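Local coordinates for halocarboxylic acid dehalogenase DehI (PDB 3BJX), which probably hydrolyses the carbon-halogen bond of 2-haloalkanoic acids, releasing halide and leaving a hydroxy acid, at residues 259-264 with 268-273; 135-140 with 245-250; 202-207 with 285-290; 36-41 with 53-58. One frame throughout, in Å; residues are numbered along the deposited sequence.

Contact 1: residues 259-264 with 268-273; sequences SELMSM and NELAGL
Leu270 spreads its two methyls over Leu261 and Met262, one to each, so one leucine of helix 267-299 meets two successive residues of the turn leading into that helix. Its CD2 lies 3.7 Å from Leu261 CB, while CD1 reaches the selenium of Met262, a selenomethionine in this crystal, with SE at 4.1 Å. The Met262 chain, bent at chi2 (63°), crosses the Leu270 side chain at about a right angle. One helical turn further on, Leu273 adds a looser touch, CD2 to Leu261 CD1 at 4.4 Å. Leu270 holds CG beside its backbone N (chi1 -67°), which sends the forked end out to the turn.

Around this core, Leu261 and Leu273 both pack on Tyr63 of helix 63-71 and on Met143 at the end of helix 112-143. Polar groups at the margins find partners elsewhere: Glu269 OE1 accepts a hydrogen bond from Thr266 N at the start of the helix, and Glu260 forms a salt bridge with Arg70. Asn268 ND2 is hydrogen-bonded to Thr59 OG1 of the second subunit.

No hydrogen bond links the two segments; their cohesion is apolar, resting on dispersion and on the exclusion of water from the three buried leucines.

Contact 2: residues 135-140 with 245-250; sequences LITALS and ELVRGL
Val247 of helix 230-248 sets its whole side chain against one turn of helix 112-143, at Thr137 and Ala138. Its CB lies 4.3 Å from Ala138 CB, near the closest approach of the two backbones, where the CA atoms of Ala138 and Val247 are only 5.7 Å apart. From there the side chain forks. CG1, placed anti to the carbonyl carbon (chi1 -35°, well short of a staggered value), runs to the backbone N of Ala138 at 3.7 Å and also meets Thr137 CB and CG2, each at 3.8 Å. CG2 of Val247 lies beside it, 4.0 Å from Ala138 CA and 4.1 Å from Thr137 O.

The threonine offers its methyl here. Its hydroxyl OG1 is hydrogen-bonded back to Leu133 O, one turn earlier in its own helix, so the polar end is satisfied without Val247. The small side chain of Ala138 probably allows so close an approach. Cutting Val247 back to an alanine would probably open a gap over Thr137 CG2 and the Ala138 backbone, since both branches would go.

Three further helices surround the pair. Leu139, on another side of helix 112-143, packs on helix 63-71 and also on helix 267-299, where Ser140 OG is hydrogen-bonded to Gln281. Leu246 and Leu250 are covered by helix 78-90, and a salt bridge from Arg248 to Glu141 spans the two helices near the end of helix 230-248, in a fold without strands.

Contact 3: residues 202-207 with 285-290; sequences ASDFQA and ADITIS. With SO4 (sulfate ion), chain E.
Ile287 turns CG2 anti to its backbone N and keeps CG1 beside that N (chi1 -59°), spreading its branches toward three residues at the start of helix 203-208. Asp204, with CG beside its own N (chi1 -61°), brings its carboxylate past the isoleucine from the opposite direction. CG2 of Ile287 lies 3.2 Å from Asp204 OD1 and 3.5 Å from OD2, so the methyl packs tightly against the carboxylate, an apolar neighbour for a polar group. The other branch, CG1, packs on Ala202 CB at 3.6 Å, and its terminal CD1 reaches Phe205 CE2, also at 3.6 Å, approaching the ring obliquely.

The same helix start holds a sulfate, probably from the crystallisation liquor. Ser203 N donates a hydrogen bond to O4 of the sulfate (3.2 Å, 147° at the hydrogen). Ser203 OG is modelled unusually close to sulfate O3, at 2.4 Å, a length best treated as doubtful. Asp204 OD1 lies 2.9 Å from sulfate O1, while its OD2 is hydrogen-bonded to Asn129 ND2 of helix 112-143. Replacing Asp204 with an alanine would probably leave Asn129 ND2 without this acceptor and uncover Ile287 CG2.

Trp49 NE1 and Phe52 N complete the grip on the anion, and Arg55 NH1 is hydrogen-bonded to Ser203 OG. With Ser203 N just after the N-cap residue Ala202 and Phe52 N at the start of helix 52-57, the anion sits at the N-terminal ends of two helices, a common setting for bound anions; here it lies in the buried middle of the chain and probably marks a pocket able to take a negatively charged group.

Contact 4: residues 36-41 with 53-58; sequences STYEDI and GCRVLA
Tyr38 OH, hydrogen-bonded to Leu25 O, rests against Ala58 and Arg55 of the 53-58 segment. The pair forms a helix-loop-helix unit of this all-helical fold, helix 32-45 packing on helix 52-57. The phenol oxygen OH of Tyr38 approaches Ala58 CB to 3.2 Å, and this methyl sits at the edge of the ring, near its plane, with Tyr38 CE2 at 4.0 Å. Arg55 offers its backbone and the root of its side chain: Tyr38 OH lies 3.5 Å from Arg55 CA and 3.8 Å from Arg55 CB. With CG of the tyrosine beside its own backbone N (chi1 -86°), the ring is carried across to the second helix instead of along its own.

The Arg55 chain bends at chi3 (-58°), and its guanidinium finds partners beyond Tyr38. NE is hydrogen-bonded to Gln24 OE1 and NH1 to Val50 O, so the buried charge is well supplied with oxygens. A sulfate lies about 4 Å from the side chain, and the positive charge of the arginine would probably help to balance that anion.

No hydrogen bond passes directly between the two segments. Leu64 of helix 63-71 also packs on Tyr38, and Trp68 of that helix on Ile41. Nearer the loop, the seam closes more loosely, with Ile41 CD1 touching Cys54 SG at 4.4 Å.

From the N terminus, contact 4 comes first, closing the short loop between helices 32-45 and 52-57. Contact 2 then opens on helix 112-143 and closes more than a hundred residues later on helix 230-248. Contact 3 starts inside that span, at 202-207, and ends beyond it at 285-290, so the two cross. Contact 1, which closes the three-residue connection before 268-273, is nested within the loop of contact 3 and shares helix 267-299 with it, their centres about 28 Å apart. Contact 4 touches all the others: Leu57 packs on Leu273 of contact 1 and on Ile136 and Leu139 of contact 2, and Arg55 ties helix 52-57 to the 202-207 segment of contact 3.

Contact 1: residues 259-264 with 268-273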
# COMPACT_ATOMS: atom_id res chain seq x y z
N SER A 259 1.82 -16.07 -11.76
CA SER A 259 1.42 -17.29 -12.44
C SER A 259 2.25 -18.50 -11.96
O SER A 259 1.74 -19.62 -11.86
CB SER A 259 1.51 -17.12 -13.96
OG SER A 259 2.77 -16.61 -14.37
N GLU A 260 3.53 -18.27 -11.65
CA GLU A 260 4.41 -19.36 -11.26
C GLU A 260 4.24 -19.81 -9.81
O GLU A 260 4.90 -20.76 -9.37
CB GLU A 260 5.85 -18.98 -11.53
CG GLU A 260 6.78 -20.17 -11.58
CD GLU A 260 8.22 -19.76 -11.76
OE1 GLU A 260 8.48 -18.76 -12.48
OE2 GLU A 260 9.10 -20.45 -11.19
N LEU A 261 3.37 -19.14 -9.06
CA LEU A 261 3.22 -19.45 -7.64
C LEU A 261 1.87 -20.08 -7.36
O LEU A 261 1.53 -20.30 -6.20
CB LEU A 261 3.40 -18.20 -6.78
CG LEU A 261 4.71 -17.43 -6.90
CD1 LEU A 261 4.46 -16.01 -6.53
CD2 LEU A 261 5.78 -18.03 -6.03
N MSE A 262 1.12 -20.36 -8.42
CA MSE A 262 -0.18 -21.03 -8.35
C MSE A 262 -0.10 -22.40 -7.67
O MSE A 262 -0.93 -22.73 -6.83
CB MSE A 262 -0.80 -21.14 -9.74
CG MSE A 262 -2.04 -20.26 -9.99
SE MSE A 262 -1.80 -18.30 -9.89
CE MSE A 262 -3.40 -17.69 -10.84
N SER A 263 0.92 -23.19 -8.03
CA SER A 263 1.22 -24.48 -7.39
C SER A 263 1.67 -24.34 -5.93
O SER A 263 1.51 -25.26 -5.13
CB SER A 263 2.32 -25.21 -8.16
OG SER A 263 1.80 -25.93 -9.26
N MSE A 264 2.24 -23.18 -5.59
CA MSE A 264 2.89 -22.93 -4.31
C MSE A 264 1.99 -22.35 -3.20
O MSE A 264 2.06 -22.78 -2.05
CB MSE A 264 4.08 -22.00 -4.52
CG MSE A 264 5.44 -22.66 -4.45
SE MSE A 264 6.76 -21.39 -3.74
CE MSE A 264 5.58 -20.44 -2.49
N ASN A 268 -5.81 -16.71 -1.57
CA ASN A 268 -5.74 -15.84 -0.41
C ASN A 268 -4.32 -15.38 -0.11
O ASN A 268 -4.08 -14.18 0.11
CB ASN A 268 -6.31 -16.60 0.78
CG ASN A 268 -6.46 -15.76 1.99
OD1 ASN A 268 -5.98 -16.12 3.06
ND2 ASN A 268 -7.15 -14.63 1.86
N GLU A 269 -3.38 -16.32 -0.09
CA GLU A 269 -1.97 -16.01 0.17
C GLU A 269 -1.38 -15.11 -0.91
O GLU A 269 -0.60 -14.21 -0.62
CB GLU A 269 -1.15 -17.29 0.29
CG GLU A 269 -1.29 -17.94 1.66
CD GLU A 269 -0.86 -19.39 1.69
OE1 GLU A 269 -0.66 -19.99 0.62
OE2 GLU A 269 -0.71 -19.94 2.79
N LEU A 270 -1.78 -15.35 -2.16
CA LEU A 270 -1.29 -14.60 -3.31
C LEU A 270 -1.82 -13.17 -3.33
O LEU A 270 -1.13 -12.25 -3.82
CB LEU A 270 -1.69 -15.32 -4.60
CG LEU A 270 -1.03 -16.68 -4.85
CD1 LEU A 270 -1.81 -17.40 -5.91
CD2 LEU A 270 0.42 -16.51 -5.28
N ALA A 271 -3.04 -13.01 -2.83
CA ALA A 271 -3.66 -11.72 -2.63
C ALA A 271 -2.98 -10.95 -1.49
O ALA A 271 -2.83 -9.73 -1.58
CB ALA A 271 -5.16 -11.90 -2.34
N GLY A 272 -2.60 -11.66 -0.42
CA GLY A 272 -2.00 -11.05 0.78
C GLY A 272 -0.57 -10.67 0.48
O GLY A 272 -0.11 -9.59 0.82
N LEU A 273 0.12 -11.58 -0.18
CA LEU A 273 1.44 -11.35 -0.72
C LEU A 273 1.51 -10.11 -1.67
O LEU A 273 2.44 -9.29 -1.56
CB LEU A 273 1.87 -12.62 -1.46
CG LEU A 273 3.24 -12.61 -2.11
CD1 LEU A 273 4.26 -12.27 -1.06
CD2 LEU A 273 3.49 -14.00 -2.73

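Contact 2: residues 135-140 with 245-250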
# COMPACT_ATOMS: atom_id res chain seq x y z
N LEU A 135 14.81 -4.66 -4.22
CA LEU A 135 14.35 -6.04 -4.00
C LEU A 135 12.81 -6.10 -3.94
O LEU A 135 12.19 -6.75 -4.77
CB LEU A 135 14.98 -6.66 -2.75
CG LEU A 135 14.44 -8.03 -2.30
CD1 LEU A 135 14.53 -9.08 -3.40
CD2 LEU A 135 15.12 -8.55 -1.05
N ILE A 136 12.21 -5.40 -2.98
CA ILE A 136 10.76 -5.35 -2.78
C ILE A 136 10.01 -4.89 -4.03
O ILE A 136 8.94 -5.43 -4.35
CB ILE A 136 10.42 -4.48 -1.53
CG1 ILE A 136 10.95 -5.14 -0.22
CG2 ILE A 136 8.95 -4.09 -1.46
CD1 ILE A 136 10.74 -6.63 -0.10
N THR A 137 10.57 -3.90 -4.74
CA THR A 137 10.08 -3.49 -6.07
C THR A 137 10.21 -4.58 -7.15
O THR A 137 9.25 -4.78 -7.90
CB THR A 137 10.69 -2.16 -6.57
OG1 THR A 137 10.60 -1.18 -5.53
CG2 THR A 137 9.93 -1.61 -7.80
N ALA A 138 11.36 -5.28 -7.24
CA ALA A 138 11.49 -6.39 -8.21
C ALA A 138 10.44 -7.47 -7.93
O ALA A 138 9.75 -7.95 -8.84
CB ALA A 138 12.89 -7.00 -8.20
N LEU A 139 10.30 -7.80 -6.65
CA LEU A 139 9.28 -8.72 -6.17
C LEU A 139 7.84 -8.26 -6.41
O LEU A 139 7.03 -9.06 -6.80
CB LEU A 139 9.50 -9.05 -4.69
CG LEU A 139 10.80 -9.70 -4.19
CD1 LEU A 139 10.61 -10.22 -2.79
CD2 LEU A 139 11.32 -10.80 -5.11
N SER A 140 7.53 -6.98 -6.17
CA SER A 140 6.15 -6.52 -6.25
C SER A 140 5.72 -6.44 -7.69
O SER A 140 4.61 -6.85 -8.06
CB SER A 140 6.00 -5.15 -5.59
OG SER A 140 4.67 -4.66 -5.75
N GLU A 245 11.27 1.97 -12.27
CA GLU A 245 12.01 2.05 -13.52
C GLU A 245 13.34 1.33 -13.41
O GLU A 245 13.75 0.61 -14.34
CB GLU A 245 12.27 3.51 -13.92
CG GLU A 245 11.00 4.34 -14.10
CD GLU A 245 11.28 5.81 -14.14
OE1 GLU A 245 12.39 6.22 -13.76
OE2 GLU A 245 10.40 6.57 -14.55
N LEU A 246 14.03 1.54 -12.29
CA LEU A 246 15.30 0.90 -12.07
C LEU A 246 15.17 -0.63 -12.15
O LEU A 246 16.05 -1.28 -12.72
CB LEU A 246 15.97 1.37 -10.76
CG LEU A 246 16.56 2.78 -10.87
CD1 LEU A 246 16.82 3.39 -9.51
CD2 LEU A 246 17.84 2.78 -11.70
N VAL A 247 14.09 -1.22 -11.61
CA VAL A 247 13.97 -2.69 -11.73
C VAL A 247 13.66 -3.19 -13.14
O VAL A 247 14.02 -4.32 -13.45
CB VAL A 247 13.09 -3.43 -10.64
CG1 VAL A 247 13.22 -2.77 -9.27
CG2 VAL A 247 11.62 -3.59 -11.07
N ARG A 248 13.00 -2.37 -13.96
CA ARG A 248 12.76 -2.69 -15.38
C ARG A 248 14.04 -2.84 -16.16
O ARG A 248 14.13 -3.70 -17.04
CB ARG A 248 11.98 -1.59 -16.08
CG ARG A 248 10.58 -1.47 -15.69
CD ARG A 248 9.60 -2.21 -16.61
NE ARG A 248 8.27 -1.80 -16.15
CZ ARG A 248 7.61 -2.33 -15.13
NH1 ARG A 248 8.09 -3.36 -14.45
NH2 ARG A 248 6.45 -1.82 -14.78
N GLY A 249 15.01 -1.98 -15.84
CA GLY A 249 16.29 -1.89 -16.53
C GLY A 249 17.32 -2.85 -15.96
O GLY A 249 18.47 -2.87 -16.40
N LEU A 250 16.92 -3.66 -15.00
CA LEU A 250 17.86 -4.61 -14.42
C LEU A 250 18.40 -5.54 -15.52
O LEU A 250 17.67 -5.87 -16.47
CB LEU A 250 17.21 -5.43 -13.31
CG LEU A 250 17.34 -4.93 -11.87
CD1 LEU A 250 16.42 -5.72 -10.96
CD2 LEU A 250 18.78 -5.07 -11.37

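Contact 3: residues 202-207 with 285-290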
# COMPACT_ATOMS: atom_id res chain seq x y z
N ALA A 202 9.66 0.30 11.64
CA ALA A 202 10.73 -0.21 10.77
C ALA A 202 11.87 -0.71 11.63
O ALA A 202 12.02 -0.23 12.76
CB ALA A 202 11.24 0.89 9.87
N SER A 203 12.66 -1.64 11.10
CA SER A 203 13.86 -2.14 11.81
C SER A 203 14.70 -0.98 12.28
O SER A 203 15.37 -1.07 13.31
CB SER A 203 14.73 -3.03 10.92
OG SER A 203 14.01 -4.13 10.41
N ASP A 204 14.63 0.12 11.51
CA ASP A 204 15.40 1.35 11.78
C ASP A 204 15.11 1.88 13.15
O ASP A 204 16.02 2.30 13.86
CB ASP A 204 15.03 2.45 10.78
CG ASP A 204 15.31 2.07 9.36
OD1 ASP A 204 14.71 1.08 8.86
OD2 ASP A 204 16.12 2.78 8.75
N PHE A 205 13.81 1.89 13.47
CA PHE A 205 13.28 2.37 14.75
C PHE A 205 13.49 1.36 15.88
O PHE A 205 13.77 1.75 17.00
CB PHE A 205 11.81 2.79 14.60
CG PHE A 205 11.62 3.90 13.59
CD1 PHE A 205 12.49 5.01 13.56
CD2 PHE A 205 10.57 3.85 12.67
CE1 PHE A 205 12.32 6.02 12.62
CE2 PHE A 205 10.41 4.86 11.72
CZ PHE A 205 11.27 5.95 11.70
N GLN A 206 13.40 0.06 15.58
CA GLN A 206 13.85 -0.98 16.53
C GLN A 206 15.31 -0.81 17.00
O GLN A 206 15.67 -1.13 18.14
CB GLN A 206 13.67 -2.36 15.93
CG GLN A 206 12.21 -2.75 15.74
CD GLN A 206 12.06 -4.13 15.12
OE1 GLN A 206 11.73 -4.26 13.93
NE2 GLN A 206 12.32 -5.16 15.90
N ALA A 207 16.15 -0.31 16.11
CA ALA A 207 17.56 -0.25 16.36
C ALA A 207 17.93 0.98 17.16
O ALA A 207 18.88 0.96 17.94
CB ALA A 207 18.29 -0.26 15.04
N ALA A 285 10.40 3.15 0.89
CA ALA A 285 10.55 4.55 0.41
C ALA A 285 10.44 5.54 1.57
O ALA A 285 11.34 6.37 1.76
CB ALA A 285 9.57 4.89 -0.70
N ASP A 286 9.36 5.46 2.36
CA ASP A 286 9.15 6.41 3.46
C ASP A 286 10.32 6.36 4.43
O ASP A 286 10.81 7.42 4.86
CB ASP A 286 7.89 6.10 4.27
CG ASP A 286 6.60 6.25 3.47
OD1 ASP A 286 6.59 6.89 2.40
OD2 ASP A 286 5.59 5.73 3.94
N ILE A 287 10.71 5.14 4.81
CA ILE A 287 11.77 4.94 5.79
C ILE A 287 13.10 5.37 5.23
O ILE A 287 13.89 6.00 5.94
CB ILE A 287 11.84 3.49 6.38
CG1 ILE A 287 10.53 3.08 7.08
CG2 ILE A 287 12.99 3.38 7.38
CD1 ILE A 287 10.11 3.94 8.27
N THR A 288 13.36 5.05 3.96
CA THR A 288 14.56 5.53 3.28
C THR A 288 14.70 7.06 3.46
O THR A 288 15.78 7.56 3.81
CB THR A 288 14.64 5.13 1.75
OG1 THR A 288 14.77 3.71 1.60
CG2 THR A 288 15.87 5.77 1.10
N ILE A 289 13.62 7.79 3.24
CA ILE A 289 13.62 9.25 3.42
C ILE A 289 13.81 9.71 4.86
O ILE A 289 14.56 10.66 5.11
CB ILE A 289 12.31 9.89 2.84
CG1 ILE A 289 12.21 9.66 1.33
CG2 ILE A 289 12.25 11.38 3.15
CD1 ILE A 289 10.78 9.78 0.83
N SER A 290 13.08 9.10 5.81
CA SER A 290 13.04 9.58 7.19
C SER A 290 14.43 9.52 7.85
O SER A 290 14.82 10.43 8.61
CB SER A 290 12.06 8.74 8.02
OG SER A 290 10.70 8.98 7.68
S SO4 E . 13.31 -2.28 7.39
O1 SO4 E . 14.53 -1.44 7.42
O2 SO4 E . 12.99 -2.62 6.00
O3 SO4 E . 13.57 -3.50 8.14
O4 SO4 E . 12.16 -1.60 7.98

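Contact 4: residues 36-41 with 53-58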
# COMPACT_ATOMS: atom_id res chain seq x y z
N SER A 36 18.99 -19.86 6.24
CA SER A 36 20.04 -19.77 5.23
C SER A 36 19.83 -18.59 4.32
O SER A 36 20.76 -17.82 4.08
CB SER A 36 20.08 -21.05 4.39
OG SER A 36 20.88 -22.00 5.03
N THR A 37 18.60 -18.47 3.81
CA THR A 37 18.09 -17.30 3.06
C THR A 37 18.39 -15.95 3.74
O THR A 37 18.99 -15.07 3.13
CB THR A 37 16.56 -17.43 2.77
OG1 THR A 37 16.32 -18.55 1.92
CG2 THR A 37 16.01 -16.20 2.08
N TYR A 38 17.96 -15.81 4.99
CA TYR A 38 18.24 -14.62 5.82
C TYR A 38 19.71 -14.23 5.81
O TYR A 38 20.05 -13.08 5.52
CB TYR A 38 17.82 -14.88 7.28
CG TYR A 38 16.36 -14.59 7.61
CD1 TYR A 38 16.00 -14.08 8.87
CD2 TYR A 38 15.35 -14.84 6.67
CE1 TYR A 38 14.67 -13.85 9.18
CE2 TYR A 38 14.02 -14.59 6.97
CZ TYR A 38 13.68 -14.10 8.21
OH TYR A 38 12.35 -13.86 8.49
N GLU A 39 20.58 -15.17 6.13
CA GLU A 39 22.03 -14.96 6.12
C GLU A 39 22.51 -14.58 4.73
O GLU A 39 23.31 -13.64 4.59
CB GLU A 39 22.75 -16.22 6.59
CG GLU A 39 24.26 -16.22 6.38
CD GLU A 39 25.04 -15.43 7.42
OE1 GLU A 39 24.43 -14.82 8.35
OE2 GLU A 39 26.29 -15.43 7.32
N ASP A 40 22.01 -15.28 3.72
CA ASP A 40 22.38 -14.98 2.33
C ASP A 40 21.92 -13.60 1.88
O ASP A 40 22.67 -12.90 1.19
CB ASP A 40 21.87 -16.05 1.37
CG ASP A 40 22.61 -16.02 0.06
OD1 ASP A 40 23.83 -15.74 0.11
OD2 ASP A 40 22.01 -16.23 -1.00
N ILE A 41 20.71 -13.19 2.27
CA ILE A 41 20.23 -11.81 2.01
C ILE A 41 21.23 -10.79 2.57
O ILE A 41 21.66 -9.92 1.85
CB ILE A 41 18.77 -11.57 2.53
CG1 ILE A 41 17.74 -12.19 1.58
CG2 ILE A 41 18.47 -10.09 2.68
CD1 ILE A 41 16.37 -12.38 2.19
N GLY A 53 10.16 -6.06 5.87
CA GLY A 53 9.35 -6.55 4.76
C GLY A 53 9.63 -7.99 4.39
O GLY A 53 8.71 -8.75 4.07
N CYS A 54 10.90 -8.36 4.42
CA CYS A 54 11.28 -9.76 4.17
C CYS A 54 10.80 -10.69 5.28
O CYS A 54 10.32 -11.77 5.00
CB CYS A 54 12.78 -9.90 4.01
SG CYS A 54 13.32 -9.19 2.48
N ARG A 55 10.92 -10.24 6.53
CA ARG A 55 10.50 -11.02 7.69
C ARG A 55 9.00 -11.31 7.70
O ARG A 55 8.56 -12.37 8.19
CB ARG A 55 10.94 -10.35 9.00
CG ARG A 55 12.43 -9.98 9.02
CD ARG A 55 12.94 -9.71 10.42
NE ARG A 55 12.25 -8.64 11.14
CZ ARG A 55 12.69 -7.39 11.28
NH1 ARG A 55 13.82 -7.00 10.70
NH2 ARG A 55 11.98 -6.51 11.99
N VAL A 56 8.21 -10.37 7.16
CA VAL A 56 6.79 -10.59 6.94
C VAL A 56 6.53 -11.57 5.80
O VAL A 56 5.61 -12.39 5.89
CB VAL A 56 6.03 -9.25 6.72
CG1 VAL A 56 4.58 -9.50 6.34
CG2 VAL A 56 6.14 -8.36 7.98
N LEU A 57 7.34 -11.49 4.74
CA LEU A 57 7.24 -12.35 3.55
C LEU A 57 7.62 -13.76 3.89
O LEU A 57 7.11 -14.71 3.30
CB LEU A 57 8.16 -11.86 2.43
CG LEU A 57 7.87 -10.51 1.77
CD1 LEU A 57 9.00 -10.14 0.76
CD2 LEU A 57 6.47 -10.49 1.12
N ALA A 58 8.56 -13.88 4.83
CA ALA A 58 8.96 -15.14 5.43
C ALA A 58 7.80 -15.93 6.05
O ALA A 58 7.93 -17.13 6.28
CB ALA A 58 10.04 -14.89 6.48